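PDB 4LJS: periplasmic binding protein from Veillonella parvula, which probably captures a small iron-chelate or related metal-complex ligand in the periplasm and hands it to an ABC transporter for uptake. Local coordinates for residues I18-Q21 with P22-I26; S147-T150 with M151-Y155; L250-D254 with G255-Q259; N277-N281 with K282-F286; D304-S307 with H308-P312. One frame throughout, in Å; residues are numbered along the deposited sequence.

Contact 1 (I18-Q21 with P22-I26); sequences IKLQ and PPVTI
With CG of L20 anti to the backbone carbonyl carbon (chi1 -64°) and CG2 of V24 placed the same way on its own residue (chi1 165° for CG1), the two side chains meet on the inner side of a corner in the first strand of the 19-29/34-40 beta hairpin. L20 CD1 lies 4.1 Å from V24 CG2, a loose apolar touch between two branched chains that run across each other at a slant. The corner itself is made at Q21-P22, where the peptide bond before P22 is cis; the two CA atoms flanking it, Q21 CA and P22 CA, come within 2.9 Å. Both prolines lack an N-H, and no hydrogen bond spans the corner. L20 O has a weak CA-H...O contact from P23 CA at 3.5 Å. The Q21 side chain leads away from the corner into exposed surroundings. Strand pairing resumes on both sides of the bend, L20 with T41 and V24 with Y40, while the L20 side chain packs on Y40. Within the turn, the carbonyl oxygens L20 O and P22 O stand 3.2 Å apart, two acceptors with no proton between them.

Contact 2 (S147-T150 with M151-Y155); sequences SALT and MDMEY
T150 OG1 accepts a hydrogen bond from M153 N at 3.3 Å, with an angle of 157° at the hydrogen. The hydroxyl reaches it because chi1 of 64° sets OG1 between the backbone N and the carbonyl carbon of its own residue. The same oxygen lies 3.5 Å from CG of M153, a selenomethionine whose extended chain crosses the threonine side chain at about a right angle and runs back along the incoming loop. Its SE meets L149 CD2 at 3.9 Å, and its CE comes to 3.2 Å from A148 O. With an alanine in place of T150, M153 N would probably lose its capping acceptor, and the first turn would be less firmly fixed. Farther out, a water donates to T150 O and, at 2.9 Å, to E154 OE2; that carboxylate is also held by S141 through OE2 and by G296 N through OE1. N218 takes the M151 N-H, tying this end to helix 215-222. The whole is a threonine N-cap, opening helix 151-164.

Contact 3 (L250-D254 with G255-Q259); sequences LIVSD and GEYSQ
The Y257 ring presents its edge to S253 O, which lies in the ring plane 3.1 Å from CD1; D254 O and V252 O approach the ring obliquely. V252 CG1 touches the same CD1 at 4.2 Å and also reaches E256 O at 3.6 Å, its chi1 of -168° carrying CG1 anti to the backbone N, toward the E256 carbonyl. At the far end of the ring, a water donates to V252 O and is hydrogen-bonded to Y257 OH, both at 3.0 Å. These contacts form where strand 247-252 leaves its sheet and the chain winds through successive tight turns toward helix 260-268. Two backbone bonds wind it: E256 N to S253 O, rather bent, and Y257 N to D254 O, nearly straight at 167°, each donor standing above the carbonyl plane of its acceptor. The E256 chain, extended beyond CG, runs alongside S253, bringing CD to 3.1 Å from S253 OG. E256 OE1 takes a weak hydrogen bond from Q203 NE2. The Y78 ring meets that of Y257 with planes about 40° apart.

Contact 4 (N277-N281 with K282-F286); sequences NALRN and KRVHF
A Schellman motif ends helix 277-280, with K282 as its C-prime residue at positive phi (56°). The outer bond of the pair, R283 N to A278 O, is short at 2.7 Å and lies in the carbonyl plane; the inner one, K282 N to L279 O at 3.2 Å, comes from above that carbonyl's plane. Together they close off the last turn and swing the chain out toward strand 284-288. Beyond the bonds an apolar touch seals the reversal: L279 CD2 meets V284 CG2 at 3.6 Å, the two side chains crossing at a slant; with CG1 of V284 anti to the backbone N (chi1 179°), CG2 is left anti to the carbonyl carbon, where it meets L279. A278 CB rests 3.7 Å from R283 O. R283 CG comes within 3.3 Å of N281 O, while the guanidinium continues away to bond G309 O through NH2. L279 packs on L268 of helix 260-268 and A278 on I248 of strand 247-252, the sheet neighbour of 284-288, so the helix end touches both.

Contact 5 (D304-S307 with H308-P312); sequences DIVS and HGLYP
H308 and S307 share the side-chain hydrogen bond of this helical turn: H308 ND1 donates to S307 OG at 3.1 Å, with an angle of 162° at the hydrogen and the oxygen in the plane of the imidazole, at its edge. The hydroxyl is carried there by chi1 of 71°, which puts OG between the backbone N and carbonyl carbon of S307, and it bonds to I303 O as well, so one group links the ring to the preceding turn. ND1 also lies close to D304 O, 2.9 Å away, but at a poor angle for a bond. Replacing H308 by a leucine would probably leave S307 OG without its imidazole donor and Y315 without the ring it stacks on. Among backbone bonds, H308 N to D304 O (3.0 Å), G309 N to I305 O, L310 N to V306 O (2.8 Å) and Y311 N to S307 O make a regular i to i+4 series through the last turns of helix 299-310. The apolar part is V306 with L310: they lie side by side and point the same way, with V306 CG1 and L310 CD1 3.5 Å apart. The Y311 ring turns its edge to S307 O, and its OH bonds L223 O. V306 and L310 pack on F249 of strand 247-252, I305 and V306 on L287 of strand 284-288, and S307 and Y311 on T185 of helix 168-188.

How the contacts relate
Contacts 3, 4 and 5 gather around one sheet. Strands 247-252 and 284-288, which contribute to contacts 3 and 4, are neighbours: L250 N is 2.7 Å from H285 O, probably a hydrogen bond, and V252 CG2 packs on F286 CD1 at 3.5 Å. Contact 5, centred about 12 Å from contact 4, follows it in the chain and also touches it where F286 O lies 3.6 Å from I305 CG2. Contact 2 stands apart, its centre about 20 Å from contact 5 and 23 Å from contact 3. Contact 1 is remote, about 49 Å from contact 4 between centres, across the chain's middle. None of the five can be assigned to the ligand-binding site.

Contact 1 (I18-Q21 with P22-I26)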
loop_
_atom_site.group_PDB
_atom_site.type_symbol
_atom_site.label_atom_id
_atom_site.label_comp_id
_atom_site.label_asym_id
_atom_site.label_seq_id
_atom_site.Cartn_x
_atom_site.Cartn_y
_atom_site.Cartn_z
ATOM N N ILE A 18 21.015 -2.771 18.455
ATOM C CA ILE A 18 21.125 -4.084 17.832
ATOM C C ILE A 18 22.048 -4.010 16.626
ATOM O O ILE A 18 21.751 -3.334 15.638
ATOM C CB ILE A 18 19.763 -4.632 17.392
ATOM C CG1 ILE A 18 18.787 -4.641 18.565
ATOM C CG2 ILE A 18 19.919 -6.031 16.848
ATOM C CD1 ILE A 18 17.384 -5.031 18.170
ATOM N N LYS A 19 23.169 -4.711 16.728
ATOM C CA LYS A 19 24.205 -4.703 15.706
ATOM C C LYS A 19 23.862 -5.690 14.594
ATOM O O LYS A 19 23.437 -6.814 14.859
ATOM C CB LYS A 19 25.545 -5.076 16.350
ATOM C CG LYS A 19 26.776 -4.718 15.531
ATOM C CD LYS A 19 28.052 -4.883 16.362
ATOM N N LEU A 20 24.042 -5.266 13.350
ATOM C CA LEU A 20 23.827 -6.146 12.210
ATOM C C LEU A 20 25.155 -6.740 11.755
ATOM O O LEU A 20 25.942 -6.083 11.071
ATOM C CB LEU A 20 23.165 -5.393 11.056
ATOM C CG LEU A 20 21.754 -4.843 11.281
ATOM C CD1 LEU A 20 21.372 -3.876 10.167
ATOM C CD2 LEU A 20 20.737 -5.980 11.381
ATOM N N GLN A 21 25.409 -7.981 12.152
ATOM C CA GLN A 21 26.604 -8.694 11.715
ATOM C C GLN A 21 26.191 -9.983 11.019
ATOM O O GLN A 21 25.605 -10.868 11.648
ATOM C CB GLN A 21 27.516 -9.001 12.899
ATOM C CG GLN A 21 28.155 -7.773 13.524
ATOM C CD GLN A 21 28.820 -8.083 14.851
ATOM O OE1 GLN A 21 28.238 -8.749 15.708
ATOM N NE2 GLN A 21 30.048 -7.607 15.026
ATOM N N PRO A 22 26.492 -10.099 9.716
ATOM C CA PRO A 22 27.245 -9.149 8.886
ATOM C C PRO A 22 26.399 -7.939 8.480
ATOM O O PRO A 22 25.171 -7.992 8.603
ATOM C CB PRO A 22 27.580 -9.983 7.651
ATOM C CG PRO A 22 26.416 -10.901 7.519
ATOM C CD PRO A 22 26.022 -11.254 8.928
ATOM N N PRO A 23 27.050 -6.861 8.005
ATOM C CA PRO A 23 26.320 -5.663 7.580
ATOM C C PRO A 23 25.287 -5.972 6.500
ATOM O O PRO A 23 25.475 -6.882 5.691
ATOM C CB PRO A 23 27.421 -4.767 7.009
ATOM C CG PRO A 23 28.672 -5.222 7.688
ATOM C CD PRO A 23 28.509 -6.699 7.864
ATOM N N VAL A 24 24.198 -5.215 6.502
ATOM C CA VAL A 24 23.137 -5.389 5.524
ATOM C C VAL A 24 23.253 -4.355 4.414
ATOM O O VAL A 24 23.257 -3.152 4.664
ATOM C CB VAL A 24 21.743 -5.279 6.186
ATOM C CG1 VAL A 24 20.661 -5.082 5.140
ATOM C CG2 VAL A 24 21.465 -6.508 7.037
ATOM N N THR A 25 23.360 -4.839 3.185
ATOM C CA THR A 25 23.411 -3.973 2.020
ATOM C C THR A 25 22.065 -4.005 1.298
ATOM O O THR A 25 21.567 -5.065 0.941
ATOM C CB THR A 25 24.541 -4.401 1.072
ATOM O OG1 THR A 25 25.793 -3.941 1.592
ATOM C CG2 THR A 25 24.336 -3.815 -0.306
ATOM N N ILE A 26 21.474 -2.835 1.105
ATOM C CA ILE A 26 20.158 -2.727 0.495
ATOM C C ILE A 26 20.231 -1.902 -0.784
ATOM O O ILE A 26 20.917 -0.878 -0.832
ATOM C CB ILE A 26 19.157 -2.052 1.467
ATOM C CG1 ILE A 26 18.869 -2.962 2.666
ATOM C CG2 ILE A 26 17.857 -1.670 0.747
ATOM C CD1 ILE A 26 18.263 -4.305 2.286
#

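Contact 2 (S147-T150 with M151-Y155)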
loop_
_atom_site.group_PDB
_atom_site.type_symbol
_atom_site.label_atom_id
_atom_site.label_comp_id
_atom_site.label_asym_id
_atom_site.label_seq_id
_atom_site.Cartn_x
_atom_site.Cartn_y
_atom_site.Cartn_z
ATOM N N SER A 147 6.060 2.345 -15.299
ATOM C CA SER A 147 6.340 0.924 -15.131
ATOM C C SER A 147 5.144 0.230 -14.484
ATOM O O SER A 147 4.405 0.846 -13.718
ATOM C CB SER A 147 7.596 0.715 -14.278
ATOM O OG SER A 147 7.453 1.305 -12.994
ATOM N N ALA A 148 4.950 -1.045 -14.804
ATOM C CA ALA A 148 3.882 -1.827 -14.197
ATOM C C ALA A 148 4.161 -2.031 -12.708
ATOM O O ALA A 148 5.235 -2.486 -12.321
ATOM C CB ALA A 148 3.732 -3.161 -14.904
ATOM N N LEU A 149 3.193 -1.669 -11.875
ATOM C CA LEU A 149 3.318 -1.836 -10.433
ATOM C C LEU A 149 2.807 -3.222 -10.039
ATOM O O LEU A 149 1.748 -3.662 -10.501
ATOM C CB LEU A 149 2.563 -0.717 -9.725
ATOM C CG LEU A 149 3.080 0.658 -10.171
ATOM C CD1 LEU A 149 2.273 1.796 -9.569
ATOM C CD2 LEU A 149 4.570 0.817 -9.843
ATOM N N THR A 150 3.581 -3.930 -9.221
ATOM C CA THR A 150 3.297 -5.341 -8.959
ATOM C C THR A 150 3.249 -5.697 -7.474
ATOM O O THR A 150 3.738 -4.941 -6.622
ATOM C CB THR A 150 4.351 -6.260 -9.623
ATOM O OG1 THR A 150 5.635 -6.009 -9.039
ATOM C CG2 THR A 150 4.414 -6.032 -11.150
HETATM N N MSE A 151 2.670 -6.863 -7.179
HETATM C CA MSE A 151 2.682 -7.404 -5.828
HETATM C C MSE A 151 4.117 -7.690 -5.390
HETATM O O MSE A 151 4.477 -7.481 -4.230
HETATM C CB MSE A 151 1.832 -8.678 -5.745
HETATM C CG MSE A 151 0.359 -8.452 -6.048
HETATM SE SE MSE A 151 -0.742 -10.027 -5.745
HETATM C CE MSE A 151 -0.629 -10.065 -3.808
ATOM N N ASP A 152 4.924 -8.171 -6.332
ATOM C CA ASP A 152 6.337 -8.444 -6.096
ATOM C C ASP A 152 7.086 -7.263 -5.476
ATOM O O ASP A 152 7.845 -7.445 -4.525
ATOM C CB ASP A 152 7.027 -8.881 -7.390
ATOM C CG ASP A 152 6.757 -10.339 -7.730
ATOM O OD1 ASP A 152 6.337 -11.094 -6.825
ATOM O OD2 ASP A 152 6.965 -10.730 -8.901
HETATM N N MSE A 153 6.876 -6.061 -6.005
HETATM C CA MSE A 153 7.530 -4.879 -5.440
HETATM C C MSE A 153 7.186 -4.698 -3.969
HETATM O O MSE A 153 8.040 -4.295 -3.184
HETATM C CB MSE A 153 7.151 -3.611 -6.198
HETATM C CG MSE A 153 7.707 -3.543 -7.588
HETATM SE SE MSE A 153 6.920 -2.048 -8.542
HETATM C CE MSE A 153 7.757 -2.375 -10.290
ATOM N N GLU A 154 5.937 -4.992 -3.602
ATOM C CA GLU A 154 5.516 -4.875 -2.205
ATOM C C GLU A 154 6.188 -5.930 -1.330
ATOM O O GLU A 154 6.603 -5.637 -0.205
ATOM C CB GLU A 154 3.992 -4.957 -2.072
ATOM C CG GLU A 154 3.246 -3.864 -2.826
ATOM C CD GLU A 154 3.783 -2.467 -2.524
ATOM O OE1 GLU A 154 3.982 -2.138 -1.330
ATOM O OE2 GLU A 154 4.011 -1.703 -3.485
ATOM N N TYR A 155 6.298 -7.154 -1.846
ATOM C CA TYR A 155 6.991 -8.221 -1.123
ATOM C C TYR A 155 8.443 -7.841 -0.823
ATOM O O TYR A 155 8.909 -8.004 0.301
ATOM C CB TYR A 155 6.952 -9.534 -1.909
ATOM C CG TYR A 155 5.568 -10.130 -2.035
ATOM C CD1 TYR A 155 4.594 -9.867 -1.085
ATOM C CD2 TYR A 155 5.236 -10.963 -3.103
ATOM C CE1 TYR A 155 3.326 -10.410 -1.191
ATOM C CE2 TYR A 155 3.963 -11.509 -3.220
ATOM C CZ TYR A 155 3.011 -11.224 -2.257
ATOM O OH TYR A 155 1.737 -11.751 -2.343
HETATM O O HOH W 1 3.032 -1.877 -6.212
#

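Contact 3 (L250-D254 with G255-Q259)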
loop_
_atom_site.group_PDB
_atom_site.type_symbol
_atom_site.label_atom_id
_atom_site.label_comp_id
_atom_site.label_asym_id
_atom_site.label_seq_id
_atom_site.Cartn_x
_atom_site.Cartn_y
_atom_site.Cartn_z
ATOM N N LEU A 250 -14.704 -0.665 -6.373
ATOM C CA LEU A 250 -14.677 0.789 -6.256
ATOM C C LEU A 250 -13.526 1.220 -5.356
ATOM O O LEU A 250 -13.583 1.064 -4.132
ATOM C CB LEU A 250 -15.997 1.309 -5.684
ATOM C CG LEU A 250 -17.254 1.134 -6.537
ATOM C CD1 LEU A 250 -18.438 1.823 -5.870
ATOM C CD2 LEU A 250 -17.038 1.676 -7.944
ATOM N N ILE A 251 -12.480 1.758 -5.968
ATOM C CA ILE A 251 -11.316 2.221 -5.225
ATOM C C ILE A 251 -11.574 3.591 -4.599
ATOM O O ILE A 251 -12.031 4.514 -5.272
ATOM C CB ILE A 251 -10.066 2.234 -6.123
ATOM C CG1 ILE A 251 -9.753 0.804 -6.578
ATOM C CG2 ILE A 251 -8.875 2.838 -5.391
ATOM C CD1 ILE A 251 -8.681 0.704 -7.633
ATOM N N VAL A 252 -11.303 3.710 -3.301
ATOM C CA VAL A 252 -11.576 4.951 -2.579
ATOM C C VAL A 252 -10.338 5.458 -1.867
ATOM O O VAL A 252 -9.707 4.717 -1.107
ATOM C CB VAL A 252 -12.666 4.768 -1.511
ATOM C CG1 VAL A 252 -13.133 6.140 -0.991
ATOM C CG2 VAL A 252 -13.827 3.970 -2.067
ATOM N N SER A 253 -10.002 6.722 -2.099
ATOM C CA SER A 253 -8.847 7.335 -1.460
ATOM C C SER A 253 -9.174 7.787 -0.044
ATOM O O SER A 253 -10.344 7.896 0.327
ATOM C CB SER A 253 -8.360 8.535 -2.270
ATOM O OG SER A 253 -9.345 9.546 -2.301
ATOM N N ASP A 254 -8.165 8.066 0.753
ATOM C CA ASP A 254 -8.477 8.420 2.121
ATOM C C ASP A 254 -9.334 9.684 2.403
ATOM O O ASP A 254 -10.260 9.570 3.161
ATOM C CB ASP A 254 -7.323 8.176 3.124
ATOM C CG ASP A 254 -5.998 8.753 2.695
ATOM O OD1 ASP A 254 -5.916 9.472 1.698
ATOM O OD2 ASP A 254 -5.031 8.497 3.401
ATOM N N GLY A 255 -9.078 10.858 1.820
ATOM C CA GLY A 255 -9.958 11.967 2.136
ATOM C C GLY A 255 -11.404 11.720 1.766
ATOM O O GLY A 255 -12.313 12.312 2.351
ATOM N N GLU A 256 -11.618 10.818 0.813
ATOM C CA GLU A 256 -12.947 10.604 0.254
ATOM C C GLU A 256 -13.738 9.485 0.923
ATOM O O GLU A 256 -14.769 9.059 0.408
ATOM C CB GLU A 256 -12.856 10.416 -1.258
ATOM C CG GLU A 256 -12.378 11.689 -1.949
ATOM C CD GLU A 256 -11.610 11.420 -3.219
ATOM O OE1 GLU A 256 -11.918 10.421 -3.898
ATOM O OE2 GLU A 256 -10.689 12.206 -3.532
ATOM N N TYR A 257 -13.258 9.038 2.081
ATOM C CA TYR A 257 -13.993 8.099 2.926
ATOM C C TYR A 257 -15.346 8.664 3.350
ATOM O O TYR A 257 -16.340 7.936 3.412
ATOM C CB TYR A 257 -13.176 7.744 4.172
ATOM C CG TYR A 257 -12.238 6.568 3.990
ATOM C CD1 TYR A 257 -11.430 6.465 2.864
ATOM C CD2 TYR A 257 -12.148 5.569 4.951
ATOM C CE1 TYR A 257 -10.568 5.392 2.691
ATOM C CE2 TYR A 257 -11.285 4.488 4.789
ATOM C CZ TYR A 257 -10.497 4.409 3.656
ATOM O OH TYR A 257 -9.635 3.352 3.483
ATOM N N SER A 258 -15.376 9.964 3.640
ATOM C CA SER A 258 -16.597 10.630 4.090
ATOM C C SER A 258 -17.682 10.675 3.009
ATOM O O SER A 258 -18.851 10.918 3.301
ATOM C CB SER A 258 -16.288 12.044 4.596
ATOM O OG SER A 258 -15.722 12.846 3.572
ATOM N N GLN A 259 -17.289 10.431 1.764
ATOM C CA GLN A 259 -18.226 10.432 0.650
ATOM C C GLN A 259 -18.597 9.024 0.202
ATOM O O GLN A 259 -19.231 8.854 -0.835
ATOM C CB GLN A 259 -17.639 11.208 -0.531
ATOM C CG GLN A 259 -17.591 12.705 -0.311
ATOM C CD GLN A 259 -18.961 13.287 -0.041
ATOM O OE1 GLN A 259 -19.312 13.579 1.104
ATOM N NE2 GLN A 259 -19.751 13.457 -1.096
HETATM O O HOH W 2 -7.901 4.411 1.268
#

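Contact 4 (N277-N281 with K282-F286)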
loop_
_atom_site.group_PDB
_atom_site.type_symbol
_atom_site.label_atom_id
_atom_site.label_comp_id
_atom_site.label_asym_id
_atom_site.label_seq_id
_atom_site.Cartn_x
_atom_site.Cartn_y
_atom_site.Cartn_z
ATOM N N ASN A 277 -23.835 -7.057 -15.182
ATOM C CA ASN A 277 -23.905 -8.205 -14.281
ATOM C C ASN A 277 -23.550 -7.893 -12.837
ATOM O O ASN A 277 -24.251 -8.317 -11.918
ATOM C CB ASN A 277 -23.011 -9.339 -14.786
ATOM C CG ASN A 277 -23.561 -10.007 -16.027
ATOM O OD1 ASN A 277 -24.747 -9.877 -16.349
ATOM N ND2 ASN A 277 -22.703 -10.737 -16.728
ATOM N N ALA A 278 -22.459 -7.157 -12.645
ATOM C CA ALA A 278 -22.000 -6.788 -11.307
ATOM C C ALA A 278 -23.079 -6.038 -10.527
ATOM O O ALA A 278 -23.235 -6.234 -9.319
ATOM C CB ALA A 278 -20.726 -5.953 -11.390
ATOM N N LEU A 279 -23.823 -5.183 -11.225
ATOM C CA LEU A 279 -24.939 -4.463 -10.616
ATOM C C LEU A 279 -26.146 -5.367 -10.342
ATOM O O LEU A 279 -26.703 -5.340 -9.247
ATOM C CB LEU A 279 -25.355 -3.262 -11.473
ATOM C CG LEU A 279 -24.581 -1.967 -11.206
ATOM C CD1 LEU A 279 -25.354 -0.773 -11.719
ATOM C CD2 LEU A 279 -24.322 -1.811 -9.731
ATOM N N ARG A 280 -26.538 -6.164 -11.332
ATOM C CA ARG A 280 -27.660 -7.092 -11.185
ATOM C C ARG A 280 -27.473 -8.022 -9.995
ATOM O O ARG A 280 -28.424 -8.332 -9.279
ATOM C CB ARG A 280 -27.824 -7.942 -12.445
ATOM C CG ARG A 280 -28.354 -7.211 -13.667
ATOM C CD ARG A 280 -28.312 -8.107 -14.898
ATOM N NE ARG A 280 -28.941 -9.403 -14.652
ATOM C CZ ARG A 280 -28.277 -10.542 -14.484
ATOM N NH1 ARG A 280 -26.953 -10.557 -14.545
ATOM N NH2 ARG A 280 -28.939 -11.673 -14.262
ATOM N N ASN A 281 -26.234 -8.457 -9.791
ATOM C CA ASN A 281 -25.920 -9.451 -8.777
ATOM C C ASN A 281 -25.278 -8.857 -7.534
ATOM O O ASN A 281 -24.764 -9.585 -6.688
ATOM C CB ASN A 281 -25.037 -10.546 -9.381
ATOM C CG ASN A 281 -25.708 -11.239 -10.548
ATOM O OD1 ASN A 281 -26.909 -11.495 -10.519
ATOM N ND2 ASN A 281 -24.943 -11.526 -11.590
ATOM N N LYS A 282 -25.316 -7.530 -7.440
ATOM C CA LYS A 282 -24.860 -6.812 -6.256
ATOM C C LYS A 282 -23.417 -7.144 -5.901
ATOM O O LYS A 282 -23.082 -7.363 -4.741
ATOM C CB LYS A 282 -25.799 -7.080 -5.074
ATOM C CG LYS A 282 -27.247 -6.689 -5.364
ATOM C CD LYS A 282 -28.213 -7.282 -4.349
ATOM C CE LYS A 282 -28.347 -6.405 -3.116
ATOM N NZ LYS A 282 -29.043 -5.120 -3.414
ATOM N N ARG A 283 -22.564 -7.175 -6.918
ATOM C CA ARG A 283 -21.150 -7.446 -6.711
ATOM C C ARG A 283 -20.329 -6.188 -6.989
ATOM O O ARG A 283 -19.543 -6.116 -7.932
ATOM C CB ARG A 283 -20.710 -8.649 -7.553
ATOM C CG ARG A 283 -21.495 -9.919 -7.205
ATOM C CD ARG A 283 -21.035 -11.133 -7.999
ATOM N NE ARG A 283 -19.614 -11.423 -7.797
ATOM C CZ ARG A 283 -18.926 -12.292 -8.527
ATOM N NH1 ARG A 283 -19.529 -12.959 -9.502
ATOM N NH2 ARG A 283 -17.635 -12.494 -8.290
ATOM N N VAL A 284 -20.553 -5.181 -6.155
ATOM C CA VAL A 284 -19.836 -3.923 -6.239
ATOM C C VAL A 284 -19.302 -3.652 -4.846
ATOM O O VAL A 284 -20.073 -3.474 -3.901
ATOM C CB VAL A 284 -20.766 -2.778 -6.680
ATOM C CG1 VAL A 284 -20.002 -1.460 -6.749
ATOM C CG2 VAL A 284 -21.426 -3.110 -8.026
ATOM N N HIS A 285 -17.981 -3.644 -4.709
ATOM C CA HIS A 285 -17.376 -3.554 -3.388
ATOM C C HIS A 285 -16.348 -2.439 -3.290
ATOM O O HIS A 285 -15.653 -2.131 -4.263
ATOM C CB HIS A 285 -16.714 -4.884 -3.026
ATOM C CG HIS A 285 -17.526 -6.081 -3.409
ATOM N ND1 HIS A 285 -18.550 -6.568 -2.624
ATOM C CD2 HIS A 285 -17.465 -6.890 -4.495
ATOM C CE1 HIS A 285 -19.084 -7.623 -3.210
ATOM N NE2 HIS A 285 -18.446 -7.840 -4.346
ATOM N N PHE A 286 -16.253 -1.852 -2.099
ATOM C CA PHE A 286 -15.249 -0.837 -1.811
ATOM C C PHE A 286 -13.866 -1.468 -1.696
ATOM O O PHE A 286 -13.714 -2.552 -1.137
ATOM C CB PHE A 286 -15.588 -0.119 -0.502
ATOM C CG PHE A 286 -16.671 0.914 -0.637
ATOM C CD1 PHE A 286 -16.590 1.900 -1.609
ATOM C CD2 PHE A 286 -17.772 0.899 0.212
ATOM C CE1 PHE A 286 -17.583 2.865 -1.729
ATOM C CE2 PHE A 286 -18.770 1.858 0.097
ATOM C CZ PHE A 286 -18.677 2.842 -0.879
#

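Contact 5 (D304-S307 with H308-P312)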
loop_
_atom_site.group_PDB
_atom_site.type_symbol
_atom_site.label_atom_id
_atom_site.label_comp_id
_atom_site.label_asym_id
_atom_site.label_seq_id
_atom_site.Cartn_x
_atom_site.Cartn_y
_atom_site.Cartn_z
ATOM N N ASP A 304 -7.457 -9.834 0.464
ATOM C CA ASP A 304 -8.699 -10.335 1.053
ATOM C C ASP A 304 -9.957 -9.806 0.372
ATOM O O ASP A 304 -10.875 -10.572 0.067
ATOM C CB ASP A 304 -8.748 -10.031 2.552
ATOM C CG ASP A 304 -7.808 -10.917 3.356
ATOM O OD1 ASP A 304 -7.286 -11.904 2.791
ATOM O OD2 ASP A 304 -7.591 -10.634 4.552
ATOM N N ILE A 305 -10.001 -8.501 0.132
ATOM C CA ILE A 305 -11.164 -7.901 -0.509
ATOM C C ILE A 305 -11.330 -8.402 -1.942
ATOM O O ILE A 305 -12.428 -8.783 -2.356
ATOM C CB ILE A 305 -11.098 -6.364 -0.484
ATOM C CG1 ILE A 305 -11.198 -5.875 0.966
ATOM C CG2 ILE A 305 -12.201 -5.760 -1.361
ATOM C CD1 ILE A 305 -11.065 -4.379 1.135
ATOM N N VAL A 306 -10.235 -8.429 -2.692
ATOM C CA VAL A 306 -10.307 -8.852 -4.079
ATOM C C VAL A 306 -10.613 -10.353 -4.221
ATOM O O VAL A 306 -11.486 -10.740 -5.002
ATOM C CB VAL A 306 -9.052 -8.441 -4.859
ATOM C CG1 VAL A 306 -9.127 -8.959 -6.277
ATOM C CG2 VAL A 306 -8.924 -6.914 -4.856
ATOM N N SER A 307 -9.933 -11.194 -3.446
ATOM C CA SER A 307 -10.185 -12.631 -3.526
ATOM C C SER A 307 -11.613 -12.955 -3.075
ATOM O O SER A 307 -12.280 -13.783 -3.687
ATOM C CB SER A 307 -9.172 -13.428 -2.696
ATOM O OG SER A 307 -9.408 -13.238 -1.304
ATOM N N HIS A 308 -12.081 -12.290 -2.021
ATOM C CA HIS A 308 -13.425 -12.534 -1.513
ATOM C C HIS A 308 -14.491 -12.029 -2.485
ATOM O O HIS A 308 -15.521 -12.672 -2.655
ATOM C CB HIS A 308 -13.612 -11.928 -0.119
ATOM C CG HIS A 308 -12.928 -12.701 0.971
ATOM N ND1 HIS A 308 -11.655 -13.217 0.835
ATOM C CD2 HIS A 308 -13.339 -13.042 2.217
ATOM C CE1 HIS A 308 -11.312 -13.842 1.949
ATOM N NE2 HIS A 308 -12.318 -13.753 2.801
ATOM N N GLY A 309 -14.230 -10.897 -3.137
ATOM C CA GLY A 309 -15.130 -10.378 -4.155
ATOM C C GLY A 309 -15.108 -11.159 -5.465
ATOM O O GLY A 309 -16.135 -11.295 -6.141
ATOM N N LEU A 310 -13.938 -11.672 -5.840
ATOM C CA LEU A 310 -13.818 -12.429 -7.083
ATOM C C LEU A 310 -14.474 -13.792 -6.941
ATOM O O LEU A 310 -15.141 -14.265 -7.859
ATOM C CB LEU A 310 -12.350 -12.609 -7.481
ATOM C CG LEU A 310 -11.605 -11.388 -8.015
ATOM C CD1 LEU A 310 -10.129 -11.722 -8.194
ATOM C CD2 LEU A 310 -12.230 -10.912 -9.325
ATOM N N TYR A 311 -14.302 -14.413 -5.776
ATOM C CA TYR A 311 -14.766 -15.786 -5.584
ATOM C C TYR A 311 -15.707 -15.989 -4.388
ATOM O O TYR A 311 -15.342 -16.656 -3.423
ATOM C CB TYR A 311 -13.550 -16.708 -5.481
ATOM C CG TYR A 311 -12.626 -16.592 -6.674
ATOM C CD1 TYR A 311 -12.946 -17.194 -7.885
ATOM C CD2 TYR A 311 -11.441 -15.863 -6.600
ATOM C CE1 TYR A 311 -12.108 -17.092 -8.977
ATOM C CE2 TYR A 311 -10.591 -15.758 -7.703
ATOM C CZ TYR A 311 -10.931 -16.376 -8.885
ATOM O OH TYR A 311 -10.106 -16.280 -9.989
ATOM N N PRO A 312 -16.934 -15.438 -4.465
ATOM C CA PRO A 312 -17.914 -15.465 -3.367
ATOM C C PRO A 312 -18.275 -16.879 -2.915
ATOM O O PRO A 312 -18.655 -17.079 -1.760
ATOM C CB PRO A 312 -19.157 -14.802 -3.981
ATOM C CG PRO A 312 -18.656 -14.040 -5.150
ATOM C CD PRO A 312 -17.493 -14.819 -5.679
#